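Local atomic coordinates of arfgap-like finger domain containing protein (Cryptosporidium parvum Iowa II, PDB entry 2OWA), a protein that probably acts, through its zinc-finger ArfGAP domain, as a GTPase-activating protein for small GTPases of the Arf (ADP-ribosylation factor) family. Residues S64-R67 / I73-V76; N25-V30 / D82-I87. All blocks are in the same frame, centred on the assembly; numbering follows the deposited sequence.

How the contacts relate
Both contacts are largely buried and both lie in the ArfGAP domain, but they hold different elements. Contact 1 is local, fastening the end of helix 60-67 to the chain that leads into strand 76-78; contact 2 ties helix 20-32 to the approach to helix 86-94, and the loop it closes contains contact 1. Near the zinc finger the chemistry is mixed: a histidine-serine hydrogen bond, a water bridge and a valine packed on helix side chains, with one exposed arginine at the margin. Contact 2, away from the metal, is purely aromatic. Their centres are about 18 Å apart, and residues from strand 49-51 border both.

Contact 1: residues S64-R67 / I73-V76; sequences SDHR and ISFV
With CG turned beside its backbone N (chi1 -77°), H66 swings its ring off the end of helix 60-67 toward S74, whose CB points at the helix and whose OG, anti to its own N (chi1 175°), is carried to the edge of the ring. ND1 of H66 and OG of S74 meet 2.6 Å apart in the imidazole plane, in an almost perfectly straight hydrogen bond that either atom could donate. A histidine suits this buried place because each ring nitrogen can take a partner: NE2 is hydrogen-bonded to D41, which should fix the rotation of the ring. Serine suits the partner position because its hydroxyl can donate one hydrogen bond and accept another, and OG bonds both H66 and OG of S51. The contact lies beside the Cys4 zinc finger of the ArfGAP domain: helix 60-67 carries the zinc ligand C62, and the H66 side chain lies about 8 Å from the metal, as a neighbour and not a ligand. One water ties the backbones together, donating to O of H66 and to O of S74, the latter at 2.6 Å. V76 straddles the last two residues of the helix, one methyl on each: CG2 lies close against CB of H66 at 3.3 Å, while CG1 is 3.7 Å from CG of R67. The R67 and V76 side chains cross at about a right angle, the valine meeting the aliphatic base of the arginine, whose charged end makes a cation-pi contact with W49.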
# COMPACT_ATOMS: atom_id res chain seq x y z
N SER A 64 -2.41 12.29 -2.72
CA SER A 64 -2.89 13.15 -3.80
C SER A 64 -2.14 12.92 -5.07
O SER A 64 -2.76 12.73 -6.10
CB SER A 64 -2.85 14.65 -3.45
OG SER A 64 -3.75 14.93 -2.40
N ASP A 65 -0.81 12.97 -5.01
CA ASP A 65 0.02 12.63 -6.19
C ASP A 65 -0.33 11.29 -6.81
O ASP A 65 -0.48 11.20 -8.03
CB ASP A 65 1.52 12.69 -5.87
CG ASP A 65 1.97 14.08 -5.37
OD1 ASP A 65 1.35 15.11 -5.72
OD2 ASP A 65 2.92 14.12 -4.56
N HIS A 66 -0.42 10.25 -5.98
CA HIS A 66 -0.84 8.93 -6.45
C HIS A 66 -2.22 8.92 -7.10
O HIS A 66 -2.44 8.21 -8.05
CB HIS A 66 -0.83 7.91 -5.31
CG HIS A 66 0.53 7.43 -4.95
ND1 HIS A 66 0.92 6.12 -5.13
CD2 HIS A 66 1.60 8.08 -4.42
CE1 HIS A 66 2.17 5.97 -4.72
NE2 HIS A 66 2.60 7.15 -4.29
N ARG A 67 -3.14 9.70 -6.55
CA ARG A 67 -4.52 9.76 -7.06
C ARG A 67 -4.60 10.36 -8.48
O ARG A 67 -5.55 10.08 -9.22
CB ARG A 67 -5.45 10.52 -6.08
CG ARG A 67 -5.87 9.70 -4.83
CD ARG A 67 -6.97 10.40 -3.98
NE ARG A 67 -6.53 11.67 -3.39
CZ ARG A 67 -6.00 11.84 -2.17
NH1 ARG A 67 -5.80 10.82 -1.35
NH2 ARG A 67 -5.64 13.05 -1.75
N ILE A 73 -1.78 2.31 -12.35
CA ILE A 73 -0.48 2.68 -11.80
C ILE A 73 -0.50 2.52 -10.26
O ILE A 73 0.25 1.74 -9.70
CB ILE A 73 -0.08 4.12 -12.23
CG1 ILE A 73 -0.23 4.30 -13.76
CG2 ILE A 73 1.29 4.53 -11.64
CD1 ILE A 73 0.99 3.94 -14.56
N SER A 74 -1.40 3.23 -9.60
CA SER A 74 -1.49 3.18 -8.15
C SER A 74 -2.92 3.40 -7.71
O SER A 74 -3.52 4.39 -8.07
CB SER A 74 -0.51 4.17 -7.53
OG SER A 74 -0.64 4.23 -6.13
N PHE A 75 -3.46 2.45 -6.94
CA PHE A 75 -4.88 2.36 -6.57
C PHE A 75 -4.94 2.76 -5.11
O PHE A 75 -4.53 2.00 -4.24
CB PHE A 75 -5.37 0.91 -6.78
CG PHE A 75 -6.81 0.65 -6.38
CD1 PHE A 75 -7.81 0.52 -7.33
CD2 PHE A 75 -7.16 0.44 -5.04
CE1 PHE A 75 -9.13 0.23 -6.98
CE2 PHE A 75 -8.49 0.17 -4.65
CZ PHE A 75 -9.48 0.05 -5.64
N VAL A 76 -5.48 3.94 -4.85
CA VAL A 76 -5.27 4.64 -3.58
C VAL A 76 -6.53 4.59 -2.73
O VAL A 76 -7.63 4.76 -3.25
CB VAL A 76 -4.84 6.13 -3.84
CG1 VAL A 76 -4.89 6.98 -2.57
CG2 VAL A 76 -3.49 6.17 -4.50
O HOH W 1 -4.28 6.69 -8.89

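Contact 2: residues N25-V30 / D82-I87; sequences NFFQIV and DKFTPI
F27 drives the edge of its ring into the face of F84, a T-shaped (edge-to-face) pair with centroids 4.8 Å apart and planes inclined at 61°. The foremost atom is CE2 of F27, which sits nearly over the centre of the F84 ring and comes within 3.7 Å of CE2 of F84. CZ of F27 follows, 3.8 Å from CE1 of F84, so the rim bond CE2-CZ, rather than a single corner, rests on the face. In such a geometry the slightly positive hydrogens of one ring point at the electron-rich face of the other, an attraction that simple hydrophobic contact lacks. Phenylalanine suits both positions, because the CA atoms of F27 and F84 are 10.7 Å apart and the two rings together span that gap. Within the helix, F26 CD2 lies 3.6 Å above the centre of one face of the F27 ring, adding a second aromatic neighbour to it. In F84 the ring lies anti to the carbonyl carbon (chi1 -72°), directed inward from the loop just before helix 86-94. Together the phenylalanines join helix 20-32 to this loop, with L89 of helix 86-94 touching both rings and L50 of strand 49-51 also touching both, while R77 of strand 76-78 packs against F84.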
# COMPACT_ATOMS: atom_id res chain seq x y z
N ASN A 25 -9.78 -2.28 13.47
CA ASN A 25 -8.95 -3.18 14.24
C ASN A 25 -7.79 -3.74 13.43
O ASN A 25 -6.65 -3.87 13.96
CB ASN A 25 -9.80 -4.34 14.79
CG ASN A 25 -10.81 -3.87 15.84
OD1 ASN A 25 -10.78 -2.70 16.27
ND2 ASN A 25 -11.69 -4.77 16.28
N PHE A 26 -8.04 -4.07 12.16
CA PHE A 26 -6.94 -4.56 11.28
C PHE A 26 -5.87 -3.46 11.06
O PHE A 26 -4.69 -3.67 11.30
CB PHE A 26 -7.49 -5.01 9.94
CG PHE A 26 -6.42 -5.32 8.93
CD1 PHE A 26 -5.76 -6.54 8.96
CD2 PHE A 26 -6.02 -4.35 8.00
CE1 PHE A 26 -4.75 -6.84 8.01
CE2 PHE A 26 -5.02 -4.63 7.08
CZ PHE A 26 -4.37 -5.86 7.09
N PHE A 27 -6.28 -2.31 10.55
CA PHE A 27 -5.30 -1.27 10.18
C PHE A 27 -4.57 -0.61 11.36
O PHE A 27 -3.45 -0.16 11.23
CB PHE A 27 -5.94 -0.22 9.30
CG PHE A 27 -6.04 -0.63 7.86
CD1 PHE A 27 -4.90 -0.96 7.12
CD2 PHE A 27 -7.27 -0.69 7.23
CE1 PHE A 27 -4.99 -1.32 5.81
CE2 PHE A 27 -7.36 -1.05 5.88
CZ PHE A 27 -6.24 -1.38 5.19
N GLN A 28 -5.21 -0.57 12.52
CA GLN A 28 -4.57 -0.02 13.70
C GLN A 28 -3.31 -0.83 14.02
O GLN A 28 -2.24 -0.28 14.31
CB GLN A 28 -5.55 -0.04 14.86
CG GLN A 28 -6.48 1.15 14.87
CD GLN A 28 -7.79 0.87 15.63
OE1 GLN A 28 -7.83 -0.01 16.51
NE2 GLN A 28 -8.85 1.58 15.26
N ILE A 29 -3.42 -2.14 13.90
CA ILE A 29 -2.28 -3.02 14.08
C ILE A 29 -1.28 -2.90 12.96
O ILE A 29 -0.10 -2.69 13.19
CB ILE A 29 -2.71 -4.50 14.16
CG1 ILE A 29 -3.63 -4.72 15.36
CG2 ILE A 29 -1.48 -5.40 14.22
CD1 ILE A 29 -3.11 -4.14 16.62
N VAL A 30 -1.75 -3.05 11.72
CA VAL A 30 -0.82 -3.12 10.60
C VAL A 30 -0.07 -1.77 10.43
O VAL A 30 1.09 -1.77 10.12
CB VAL A 30 -1.52 -3.64 9.34
CG1 VAL A 30 -0.62 -3.51 8.14
CG2 VAL A 30 -1.92 -5.12 9.56
N ASP A 82 -11.99 4.67 4.06
CA ASP A 82 -12.54 3.90 2.95
C ASP A 82 -13.03 2.49 3.33
O ASP A 82 -12.69 1.97 4.40
CB ASP A 82 -11.51 3.84 1.81
CG ASP A 82 -11.53 5.09 0.92
OD1 ASP A 82 -12.57 5.28 0.24
OD2 ASP A 82 -10.53 5.88 0.89
N LYS A 83 -13.84 1.90 2.44
CA LYS A 83 -14.29 0.53 2.57
C LYS A 83 -13.25 -0.41 1.89
O LYS A 83 -12.62 -0.04 0.91
CB LYS A 83 -15.67 0.34 1.90
CG LYS A 83 -16.83 1.28 2.40
CD LYS A 83 -17.00 1.08 3.87
CE LYS A 83 -18.44 0.88 4.30
NZ LYS A 83 -18.43 0.54 5.77
N PHE A 84 -13.06 -1.59 2.46
CA PHE A 84 -12.10 -2.58 1.96
C PHE A 84 -12.81 -3.94 1.82
O PHE A 84 -13.68 -4.23 2.62
CB PHE A 84 -10.92 -2.68 2.93
CG PHE A 84 -10.02 -1.47 2.89
CD1 PHE A 84 -8.88 -1.45 2.08
CD2 PHE A 84 -10.34 -0.32 3.63
CE1 PHE A 84 -8.04 -0.30 2.04
CE2 PHE A 84 -9.53 0.83 3.58
CZ PHE A 84 -8.40 0.84 2.79
N THR A 85 -12.44 -4.75 0.82
CA THR A 85 -12.79 -6.16 0.77
C THR A 85 -11.80 -6.97 1.62
O THR A 85 -10.69 -6.48 1.94
CB THR A 85 -12.81 -6.72 -0.66
OG1 THR A 85 -11.48 -6.79 -1.15
CG2 THR A 85 -13.70 -5.86 -1.56
N PRO A 86 -12.20 -8.19 2.02
CA PRO A 86 -11.35 -9.01 2.86
C PRO A 86 -10.00 -9.35 2.18
O PRO A 86 -8.97 -9.34 2.84
CB PRO A 86 -12.20 -10.28 3.10
CG PRO A 86 -13.62 -9.82 2.91
CD PRO A 86 -13.49 -8.85 1.74
N ILE A 87 -9.99 -9.58 0.87
CA ILE A 87 -8.72 -9.92 0.21
C ILE A 87 -7.75 -8.71 0.18
O ILE A 87 -6.54 -8.88 0.13
CB ILE A 87 -8.89 -10.51 -1.20
CG1 ILE A 87 -7.55 -11.12 -1.66
CG2 ILE A 87 -9.48 -9.45 -2.22
CD1 ILE A 87 -7.59 -11.73 -3.05